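Local coordinates for protein putative exotoxin (superantigen) (Streptococcus pyogenes, PDB 1TY0) that acts as a superantigen, probably a secreted toxin, and can use one common surface both for T-cell receptor binding and for dimerization, at residues 122-127 against 131-136; 137-142 against 174-179; 13-18 against 147-152. All coordinates share one frame; numbering follows the deposited sequence.

Contact 1. Residues 122-127 against 131-136; sequences IKIDKP and IQEFDF
Glu-133, in the first turn of helix 131-146, reaches straight out to Lys-126. Its CG stands opposite the backbone N (chi1 -180°) and the chain beyond stays extended, which carries the carboxylate across to the loop. Lys-126 answers with a bent chain: folded at its last two torsions, it curls its ammonium back so that NZ lies 2.9 Å from Glu-133 OE1 in a salt bridge. The nitrogen comes in on the syn side of that oxygen, 21° out of the carboxylate plane. The other oxygen, Glu-133 OE2, receives a hydrogen bond from a water 2.7 Å away. This water also accepts one from the Asp-125 backbone N at 3.1 Å, thereby tying carboxylate to loop backbone, and has a weak bond from Lys-126 NZ. Lys-137, one helical turn on, makes a second salt bridge to OE2, so this buried carboxylate is shared by two lysines, which probably stabilise its negative charge. Next comes Phe-134, turned to the apolar half of the interface. Ile-122 sets CD1 almost over the ring centre, 3.7 Å above the plane, as a CH-pi contact. Ile-124 approaches the same ring obliquely, its CD1 3.6 Å from Phe-134 CD2. Ile-162 of strand 157-164 also packs on this phenylalanine, whose side chain lies about 8 Å from that of the zinc ligand His-203. Here the loop leaving strand 113-119 runs beside the long helix that packs across the mixed sheet, the core architecture of the superantigen beta-grasp domain.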
loop_
_atom_site.group_PDB
_atom_site.type_symbol
_atom_site.label_atom_id
_atom_site.label_comp_id
_atom_site.label_asym_id
_atom_site.label_seq_id
_atom_site.Cartn_x
_atom_site.Cartn_y
_atom_site.Cartn_z
ATOM N N ILE A 122 17.583 0.024 -7.517
ATOM C CA ILE A 122 16.532 -0.862 -7.040
ATOM C C ILE A 122 17.139 -2.250 -6.890
ATOM O O ILE A 122 18.223 -2.526 -7.407
ATOM C CB ILE A 122 15.345 -0.954 -8.031
ATOM C CG1 ILE A 122 15.811 -1.551 -9.361
ATOM C CG2 ILE A 122 14.731 0.425 -8.232
ATOM C CD1 ILE A 122 14.679 -1.877 -10.314
ATOM N N LYS A 123 16.448 -3.127 -6.177
ATOM C CA LYS A 123 16.952 -4.476 -6.002
ATOM C C LYS A 123 15.857 -5.501 -6.255
ATOM O O LYS A 123 14.713 -5.333 -5.827
ATOM C CB LYS A 123 17.530 -4.652 -4.593
ATOM C CG LYS A 123 18.283 -5.964 -4.399
ATOM C CD LYS A 123 19.105 -5.970 -3.118
ATOM C CE LYS A 123 19.990 -7.208 -3.040
ATOM N NZ LYS A 123 20.908 -7.170 -1.868
ATOM N N ILE A 124 16.219 -6.553 -6.979
ATOM C CA ILE A 124 15.307 -7.645 -7.298
ATOM C C ILE A 124 16.047 -8.928 -6.939
ATOM O O ILE A 124 17.106 -9.207 -7.496
ATOM C CB ILE A 124 14.946 -7.641 -8.797
ATOM C CG1 ILE A 124 14.142 -6.377 -9.120
ATOM C CG2 ILE A 124 14.151 -8.893 -9.156
ATOM C CD1 ILE A 124 13.728 -6.260 -10.573
ATOM N N ASP A 125 15.485 -9.692 -6.006
ATOM C CA ASP A 125 16.102 -10.931 -5.532
ATOM C C ASP A 125 15.702 -12.216 -6.257
ATOM O O ASP A 125 16.320 -13.263 -6.052
ATOM C CB ASP A 125 15.833 -11.090 -4.034
ATOM C CG ASP A 125 16.603 -10.084 -3.195
ATOM O OD1 ASP A 125 17.494 -9.401 -3.742
ATOM O OD2 ASP A 125 16.321 -9.980 -1.982
ATOM N N LYS A 126 14.676 -12.153 -7.095
ATOM C CA LYS A 126 14.256 -13.347 -7.820
ATOM C C LYS A 126 14.958 -13.437 -9.176
ATOM O O LYS A 126 15.216 -12.420 -9.822
ATOM C CB LYS A 126 12.725 -13.366 -7.982
ATOM C CG LYS A 126 12.111 -12.065 -8.462
ATOM C CD LYS A 126 10.588 -12.178 -8.627
ATOM C CE LYS A 126 9.860 -12.240 -7.288
ATOM N NZ LYS A 126 10.027 -10.995 -6.478
ATOM N N PRO A 127 15.295 -14.664 -9.615
ATOM C CA PRO A 127 15.975 -14.913 -10.893
ATOM C C PRO A 127 15.098 -14.666 -12.117
ATOM O O PRO A 127 15.600 -14.448 -13.221
ATOM C CB PRO A 127 16.414 -16.370 -10.764
ATOM C CG PRO A 127 15.313 -16.969 -9.945
ATOM C CD PRO A 127 15.117 -15.923 -8.868
ATOM N N ILE A 131 7.989 -7.348 -15.312
ATOM C CA ILE A 131 8.311 -5.972 -15.620
ATOM C C ILE A 131 7.536 -5.123 -14.616
ATOM O O ILE A 131 7.964 -4.034 -14.263
ATOM C CB ILE A 131 7.911 -5.619 -17.069
ATOM C CG1 ILE A 131 8.800 -6.417 -18.030
ATOM C CG2 ILE A 131 8.057 -4.111 -17.315
ATOM C CD1 ILE A 131 8.504 -6.200 -19.499
ATOM N N GLN A 132 6.403 -5.637 -14.142
ATOM C CA GLN A 132 5.615 -4.907 -13.155
ATOM C C GLN A 132 6.466 -4.604 -11.921
ATOM O O GLN A 132 6.445 -3.492 -11.406
ATOM C CB GLN A 132 4.374 -5.713 -12.736
ATOM C CG GLN A 132 3.561 -5.034 -11.627
ATOM C CD GLN A 132 2.217 -5.716 -11.322
ATOM O OE1 GLN A 132 1.417 -5.199 -10.537
ATOM N NE2 GLN A 132 1.965 -6.868 -11.944
ATOM N N GLU A 133 7.222 -5.591 -11.452
ATOM C CA GLU A 133 8.058 -5.375 -10.273
ATOM C C GLU A 133 9.151 -4.355 -10.570
ATOM O O GLU A 133 9.410 -3.447 -9.775
ATOM C CB GLU A 133 8.703 -6.684 -9.810
ATOM C CG GLU A 133 9.581 -6.497 -8.578
ATOM C CD GLU A 133 10.135 -7.795 -8.027
ATOM O OE1 GLU A 133 9.600 -8.878 -8.358
ATOM O OE2 GLU A 133 11.107 -7.728 -7.244
ATOM N N PHE A 134 9.797 -4.508 -11.718
ATOM C CA PHE A 134 10.861 -3.585 -12.098
ATOM C C PHE A 134 10.301 -2.171 -12.266
ATOM O O PHE A 134 10.878 -1.200 -11.773
ATOM C CB PHE A 134 11.507 -4.048 -13.403
ATOM C CG PHE A 134 12.833 -3.405 -13.681
ATOM C CD1 PHE A 134 12.901 -2.097 -14.144
ATOM C CD2 PHE A 134 14.017 -4.101 -13.459
ATOM C CE1 PHE A 134 14.129 -1.487 -14.383
ATOM C CE2 PHE A 134 15.249 -3.500 -13.696
ATOM C CZ PHE A 134 15.303 -2.189 -14.158
ATOM N N ASP A 135 9.164 -2.066 -12.951
ATOM C CA ASP A 135 8.523 -0.780 -13.207
ATOM C C ASP A 135 8.142 -0.080 -11.904
ATOM O O ASP A 135 8.440 1.098 -11.706
ATOM C CB ASP A 135 7.289 -1.002 -14.097
ATOM C CG ASP A 135 6.682 0.295 -14.605
ATOM O OD1 ASP A 135 7.409 1.304 -14.705
ATOM O OD2 ASP A 135 5.475 0.295 -14.933
ATOM N N PHE A 136 7.487 -0.807 -11.009
ATOM C CA PHE A 136 7.094 -0.231 -9.728
ATOM C C PHE A 136 8.297 0.305 -8.957
ATOM O O PHE A 136 8.285 1.441 -8.481
ATOM C CB PHE A 136 6.386 -1.278 -8.866
ATOM C CG PHE A 136 6.231 -0.866 -7.431
ATOM C CD1 PHE A 136 5.292 0.094 -7.063
ATOM C CD2 PHE A 136 7.057 -1.413 -6.452
ATOM C CE1 PHE A 136 5.180 0.509 -5.730
ATOM C CE2 PHE A 136 6.953 -1.007 -5.125
ATOM C CZ PHE A 136 6.014 -0.044 -4.764
HETATM O O HOH W 1 12.451 -9.226 -5.494
#

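Contact 2. Residues 137-142 against 174-179; sequences KIRQYL and LYDATS
Arg-139 and Leu-174 run alongside one another, pointing opposite ways, and pin the long helix of the beta-grasp domain to the loop that follows strand 168-173. Leu-174 CD2 sits 3.8 Å above one face of the Arg-139 guanidinium, displaced toward its rim, and lies close to CG and NE as well. The guanidinium edge faces Asp-176. There Arg-139 NH1 gives a nearly straight hydrogen bond of 2.9 Å to Asp-176 OD1 (166° at the hydrogen), with OD1 offering its syn lone pair and lying in the guanidinium plane. NH2 adds a weak bond to the same oxygen, so OD1 is held from two nitrogens while the two flat groups stay 49° apart. On the other branch of Leu-174, CD1 rests 4.1 Å from Leu-142 CD1, one turn further along the helix.

The next shell sets the charges in place. Asp-135 takes Arg-139 NE in its own salt bridge, gripping the guanidinium on another side, and Lys-189 pairs with Asp-176 OD2. With both its oxygens engaged by cations, Asp-176 is probably well stabilised as a carboxylate. Ile-206 of strand 201-209 packs on Leu-142, carrying the apolar layer down to the sheet. The loop itself is creased at Asp-176, the centre of an inverse gamma turn, which a weak 3.2 Å bond closes from Ala-177 N to Tyr-175 O.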
loop_
_atom_site.group_PDB
_atom_site.type_symbol
_atom_site.label_atom_id
_atom_site.label_comp_id
_atom_site.label_asym_id
_atom_site.label_seq_id
_atom_site.Cartn_x
_atom_site.Cartn_y
_atom_site.Cartn_z
ATOM N N LYS A 137 9.338 -0.512 -8.838
ATOM C CA LYS A 137 10.518 -0.102 -8.090
ATOM C C LYS A 137 11.244 1.081 -8.705
ATOM O O LYS A 137 11.645 1.995 -7.991
ATOM C CB LYS A 137 11.467 -1.288 -7.913
ATOM C CG LYS A 137 10.872 -2.368 -7.019
ATOM C CD LYS A 137 11.829 -3.526 -6.751
ATOM C CE LYS A 137 11.227 -4.442 -5.688
ATOM N NZ LYS A 137 12.023 -5.679 -5.456
ATOM N N ILE A 138 11.397 1.078 -10.025
ATOM C CA ILE A 138 12.073 2.188 -10.685
ATOM C C ILE A 138 11.243 3.467 -10.589
ATOM O O ILE A 138 11.791 4.546 -10.381
ATOM C CB ILE A 138 12.380 1.874 -12.166
ATOM C CG1 ILE A 138 13.171 3.031 -12.786
ATOM C CG2 ILE A 138 11.097 1.642 -12.930
ATOM C CD1 ILE A 138 13.734 2.712 -14.151
ATOM N N ARG A 139 9.924 3.366 -10.727
ATOM C CA ARG A 139 9.108 4.577 -10.611
ATOM C C ARG A 139 9.228 5.143 -9.204
ATOM O O ARG A 139 9.353 6.356 -9.021
ATOM C CB ARG A 139 7.638 4.295 -10.935
ATOM C CG ARG A 139 7.402 4.014 -12.405
ATOM C CD ARG A 139 5.927 4.031 -12.762
ATOM N NE ARG A 139 5.704 3.342 -14.028
ATOM C CZ ARG A 139 4.811 3.703 -14.942
ATOM N NH1 ARG A 139 4.040 4.767 -14.752
ATOM N NH2 ARG A 139 4.680 2.980 -16.043
ATOM N N GLN A 140 9.196 4.271 -8.202
ATOM C CA GLN A 140 9.331 4.735 -6.829
ATOM C C GLN A 140 10.680 5.430 -6.639
ATOM O O GLN A 140 10.763 6.472 -5.986
ATOM C CB GLN A 140 9.195 3.569 -5.852
ATOM C CG GLN A 140 7.787 3.398 -5.292
ATOM C CD GLN A 140 7.343 4.593 -4.465
ATOM O OE1 GLN A 140 8.136 5.185 -3.735
ATOM N NE2 GLN A 140 6.063 4.945 -4.565
ATOM N N TYR A 141 11.735 4.855 -7.207
ATOM C CA TYR A 141 13.061 5.454 -7.094
ATOM C C TYR A 141 13.035 6.838 -7.730
ATOM O O TYR A 141 13.522 7.813 -7.151
ATOM C CB TYR A 141 14.109 4.591 -7.799
ATOM C CG TYR A 141 15.478 5.237 -7.847
ATOM C CD1 TYR A 141 16.268 5.330 -6.700
ATOM C CD2 TYR A 141 15.964 5.791 -9.027
ATOM C CE1 TYR A 141 17.510 5.963 -6.728
ATOM C CE2 TYR A 141 17.205 6.430 -9.068
ATOM C CZ TYR A 141 17.970 6.511 -7.914
ATOM O OH TYR A 141 19.192 7.151 -7.944
ATOM N N LEU A 142 12.465 6.916 -8.927
ATOM C CA LEU A 142 12.365 8.181 -9.648
ATOM C C LEU A 142 11.475 9.182 -8.916
ATOM O O LEU A 142 11.745 10.384 -8.924
ATOM C CB LEU A 142 11.835 7.934 -11.063
ATOM C CG LEU A 142 12.787 7.159 -11.982
ATOM C CD1 LEU A 142 12.099 6.824 -13.284
ATOM C CD2 LEU A 142 14.041 7.989 -12.234
ATOM N N LEU A 174 6.211 6.408 -18.991
ATOM C CA LEU A 174 6.192 6.676 -17.554
ATOM C C LEU A 174 5.074 7.624 -17.137
ATOM O O LEU A 174 4.795 7.791 -15.950
ATOM C CB LEU A 174 7.546 7.242 -17.110
ATOM C CG LEU A 174 8.680 6.216 -17.034
ATOM C CD1 LEU A 174 10.002 6.929 -16.788
ATOM C CD2 LEU A 174 8.392 5.212 -15.921
ATOM N N TYR A 175 4.429 8.242 -18.118
ATOM C CA TYR A 175 3.342 9.171 -17.839
ATOM C C TYR A 175 2.073 8.627 -18.485
ATOM O O TYR A 175 1.337 9.349 -19.157
ATOM C CB TYR A 175 3.710 10.553 -18.388
ATOM C CG TYR A 175 4.844 11.191 -17.611
ATOM C CD1 TYR A 175 6.178 10.917 -17.927
ATOM C CD2 TYR A 175 4.584 11.998 -16.510
ATOM C CE1 TYR A 175 7.224 11.432 -17.151
ATOM C CE2 TYR A 175 5.618 12.522 -15.732
ATOM C CZ TYR A 175 6.931 12.235 -16.054
ATOM O OH TYR A 175 7.944 12.743 -15.264
ATOM N N ASP A 176 1.828 7.342 -18.246
ATOM C CA ASP A 176 0.681 6.640 -18.808
ATOM C C ASP A 176 -0.621 6.725 -18.015
ATOM O O ASP A 176 -1.069 5.739 -17.423
ATOM C CB ASP A 176 1.057 5.171 -19.050
ATOM C CG ASP A 176 1.525 4.458 -17.786
ATOM O OD1 ASP A 176 2.162 5.102 -16.926
ATOM O OD2 ASP A 176 1.265 3.240 -17.667
ATOM N N ALA A 177 -1.235 7.906 -18.016
ATOM C CA ALA A 177 -2.503 8.099 -17.324
ATOM C C ALA A 177 -3.184 9.384 -17.767
ATOM O O ALA A 177 -2.571 10.229 -18.418
ATOM C CB ALA A 177 -2.285 8.137 -15.812
ATOM N N THR A 178 -4.465 9.504 -17.425
ATOM C CA THR A 178 -5.236 10.708 -17.706
ATOM C C THR A 178 -5.577 11.219 -16.310
ATOM O O THR A 178 -5.313 10.538 -15.319
ATOM C CB THR A 178 -6.558 10.419 -18.460
ATOM O OG1 THR A 178 -7.479 9.764 -17.580
ATOM C CG2 THR A 178 -6.303 9.536 -19.668
ATOM N N SER A 179 -6.162 12.404 -16.223
ATOM C CA SER A 179 -6.511 12.969 -14.930
ATOM C C SER A 179 -7.618 12.184 -14.228
ATOM O O SER A 179 -7.910 12.433 -13.059
ATOM C CB SER A 179 -6.946 14.427 -15.099
ATOM O OG SER A 179 -8.110 14.514 -15.905
#

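Contact 3. Residues 13-18 against 147-152; sequences QLNYAY and KIYDPN
Tyr-149 lies against one side of helix 5-18, where it meets Leu-14 and Asn-15. The path starts at Tyr-149 CB: this carbon meets the side chain of Asn-15, with ND2 3.4 Å away and Asn-15 CB a little further off. The Asn-15 amide plane stands almost perpendicular to the tyrosine ring. With CG beside the backbone N (chi1 -65°), the ring swings over toward the helix. At the start of the ring, CG and CD2 come obliquely up to the Asn-15 backbone N, which is 3.9 Å from Tyr-149 CD2. The ring as a whole is sandwiched. Leu-14 CB stands 3.7 Å above the centre of one face, a CH-pi contact 3° from the ring normal, while the neighbouring Ile-148 places CG1 over the centre of the opposite face. Further out, Tyr-149 CE1 touches Leu-14 CD1 at 3.7 Å. CZ is still near both Leu-14 carbons. At the tip, the hydroxyl leaves this pair of segments and donates a hydrogen bond to Leu-174 O.

The loop that presents the ring begins as helix 131-146 ends: Lys-147 takes positive phi and opens a type I turn to Asp-150. An Asx turn follows, Asp-150 OD2 accepting from Asn-152 N at 2.8 Å. Met-143, in the last turn of that helix, packs on Asn-15, Ile-148 and Tyr-149 alike. The N-terminal helix of this superantigen is thus laid onto the beta-grasp domain, and its Tyr-16 meets the ring of Tyr-16 of the second subunit. No hydrogen bond joins the two segments, so their own contact rests on dispersion and CH-pi packing, though Lys-11, earlier on the same helix, does bond the Asp-150 carbonyl; the one polar atom of the buried ring is satisfied by a third part of the chain.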
loop_
_atom_site.group_PDB
_atom_site.type_symbol
_atom_site.label_atom_id
_atom_site.label_comp_id
_atom_site.label_asym_id
_atom_site.label_seq_id
_atom_site.Cartn_x
_atom_site.Cartn_y
_atom_site.Cartn_z
ATOM N N GLN A 13 -2.329 11.888 -10.676
ATOM C CA GLN A 13 -2.946 10.562 -10.675
ATOM C C GLN A 13 -1.882 9.466 -10.571
ATOM O O GLN A 13 -2.092 8.448 -9.917
ATOM C CB GLN A 13 -3.768 10.340 -11.950
ATOM C CG GLN A 13 -5.047 11.155 -12.021
ATOM C CD GLN A 13 -5.964 10.898 -10.842
ATOM O OE1 GLN A 13 -6.534 9.817 -10.702
ATOM N NE2 GLN A 13 -6.104 11.895 -9.983
ATOM N N LEU A 14 -0.743 9.679 -11.222
ATOM C CA LEU A 14 0.334 8.700 -11.196
ATOM C C LEU A 14 1.026 8.654 -9.844
ATOM O O LEU A 14 1.365 7.575 -9.347
ATOM C CB LEU A 14 1.349 9.011 -12.295
ATOM C CG LEU A 14 0.839 8.687 -13.698
ATOM C CD1 LEU A 14 1.703 9.351 -14.760
ATOM C CD2 LEU A 14 0.823 7.175 -13.866
ATOM N N ASN A 15 1.229 9.823 -9.244
ATOM C CA ASN A 15 1.889 9.886 -7.952
ATOM C C ASN A 15 1.055 9.125 -6.933
ATOM O O ASN A 15 1.585 8.350 -6.137
ATOM C CB ASN A 15 2.081 11.340 -7.517
ATOM C CG ASN A 15 3.085 11.473 -6.395
ATOM O OD1 ASN A 15 2.727 11.433 -5.218
ATOM N ND2 ASN A 15 4.356 11.601 -6.754
ATOM N N TYR A 16 -0.256 9.329 -6.973
ATOM C CA TYR A 16 -1.137 8.627 -6.054
ATOM C C TYR A 16 -1.161 7.124 -6.318
ATOM O O TYR A 16 -1.061 6.324 -5.391
ATOM C CB TYR A 16 -2.570 9.148 -6.157
ATOM C CG TYR A 16 -3.573 8.139 -5.644
ATOM C CD1 TYR A 16 -3.561 7.731 -4.310
ATOM C CD2 TYR A 16 -4.499 7.550 -6.504
ATOM C CE1 TYR A 16 -4.447 6.760 -3.847
ATOM C CE2 TYR A 16 -5.387 6.578 -6.051
ATOM C CZ TYR A 16 -5.355 6.189 -4.723
ATOM O OH TYR A 16 -6.228 5.226 -4.271
ATOM N N ALA A 17 -1.313 6.749 -7.583
ATOM C CA ALA A 17 -1.383 5.340 -7.954
ATOM C C ALA A 17 -0.176 4.530 -7.498
ATOM O O ALA A 17 -0.331 3.438 -6.954
ATOM C CB ALA A 17 -1.556 5.205 -9.470
ATOM N N TYR A 18 1.023 5.068 -7.704
ATOM C CA TYR A 18 2.238 4.351 -7.337
ATOM C C TYR A 18 2.761 4.527 -5.906
ATOM O O TYR A 18 3.748 3.903 -5.530
ATOM C CB TYR A 18 3.330 4.657 -8.371
ATOM C CG TYR A 18 3.119 3.906 -9.675
ATOM C CD1 TYR A 18 3.530 2.583 -9.811
ATOM C CD2 TYR A 18 2.474 4.509 -10.760
ATOM C CE1 TYR A 18 3.309 1.867 -10.994
ATOM C CE2 TYR A 18 2.244 3.801 -11.951
ATOM C CZ TYR A 18 2.666 2.481 -12.057
ATOM O OH TYR A 18 2.452 1.777 -13.224
ATOM N N LYS A 147 11.542 13.337 -8.274
ATOM C CA LYS A 147 10.205 13.923 -8.184
ATOM C C LYS A 147 9.513 13.977 -9.545
ATOM O O LYS A 147 8.871 14.974 -9.888
ATOM C CB LYS A 147 10.306 15.345 -7.616
ATOM C CG LYS A 147 11.325 15.506 -6.493
ATOM C CD LYS A 147 10.981 14.676 -5.272
ATOM C CE LYS A 147 12.064 14.814 -4.203
ATOM N NZ LYS A 147 11.750 14.027 -2.976
ATOM N N ILE A 148 9.619 12.899 -10.312
ATOM C CA ILE A 148 9.035 12.878 -11.643
ATOM C C ILE A 148 7.523 13.059 -11.720
ATOM O O ILE A 148 7.007 13.411 -12.779
ATOM C CB ILE A 148 9.447 11.597 -12.420
ATOM C CG1 ILE A 148 8.685 10.374 -11.901
ATOM C CG2 ILE A 148 10.956 11.405 -12.322
ATOM C CD1 ILE A 148 8.721 10.195 -10.436
ATOM N N TYR A 149 6.808 12.836 -10.620
ATOM C CA TYR A 149 5.359 13.019 -10.644
ATOM C C TYR A 149 4.920 14.221 -9.814
ATOM O O TYR A 149 3.740 14.366 -9.484
ATOM C CB TYR A 149 4.628 11.754 -10.166
ATOM C CG TYR A 149 4.815 10.547 -11.067
ATOM C CD1 TYR A 149 4.880 10.683 -12.458
ATOM C CD2 TYR A 149 4.915 9.263 -10.529
ATOM C CE1 TYR A 149 5.044 9.568 -13.283
ATOM C CE2 TYR A 149 5.076 8.148 -11.346
ATOM C CZ TYR A 149 5.143 8.303 -12.717
ATOM O OH TYR A 149 5.329 7.200 -13.520
ATOM N N ASP A 150 5.874 15.084 -9.472
ATOM C CA ASP A 150 5.560 16.290 -8.706
ATOM C C ASP A 150 5.202 17.359 -9.730
ATOM O O ASP A 150 5.900 17.531 -10.722
ATOM C CB ASP A 150 6.768 16.751 -7.886
ATOM C CG ASP A 150 6.436 17.907 -6.958
ATOM O OD1 ASP A 150 6.021 17.657 -5.805
ATOM O OD2 ASP A 150 6.576 19.070 -7.384
ATOM N N PRO A 151 4.108 18.097 -9.499
ATOM C CA PRO A 151 3.702 19.142 -10.445
ATOM C C PRO A 151 4.769 20.202 -10.699
ATOM O O PRO A 151 4.751 20.873 -11.733
ATOM C CB PRO A 151 2.453 19.729 -9.790
ATOM C CG PRO A 151 2.743 19.563 -8.327
ATOM C CD PRO A 151 3.277 18.143 -8.284
ATOM N N ASN A 152 5.704 20.348 -9.766
ATOM C CA ASN A 152 6.741 21.358 -9.922
ATOM C C ASN A 152 8.048 20.873 -10.552
ATOM O O ASN A 152 9.014 21.635 -10.656
ATOM C CB ASN A 152 7.000 22.037 -8.575
ATOM C CG ASN A 152 5.780 22.790 -8.065
ATOM O OD1 ASN A 152 5.259 23.680 -8.740
ATOM N ND2 ASN A 152 5.316 22.432 -6.875
#

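Helix 131-146 runs through the first two contacts: contact 1 uses its beginning, contact 2 its middle, their centres 15 Å apart. They are also joined directly, Lys-123 O accepting from Lys-137 NZ at 2.7 Å. Contacts 2 and 3 are closer, with 7 Å between centres; their segments alternate along the chain, and Gln-140 NE2 reaches Tyr-18 O at 2.7 Å. Contacts 1 and 3 are 20 Å apart. The zinc site, empty in this chain, lies nearer the first two: the Leu-174 side chain is about 10 Å from that of Asp-205, whereas contact 3 is remote from it. The second subunit touches contacts 2 and 3 but not contact 1.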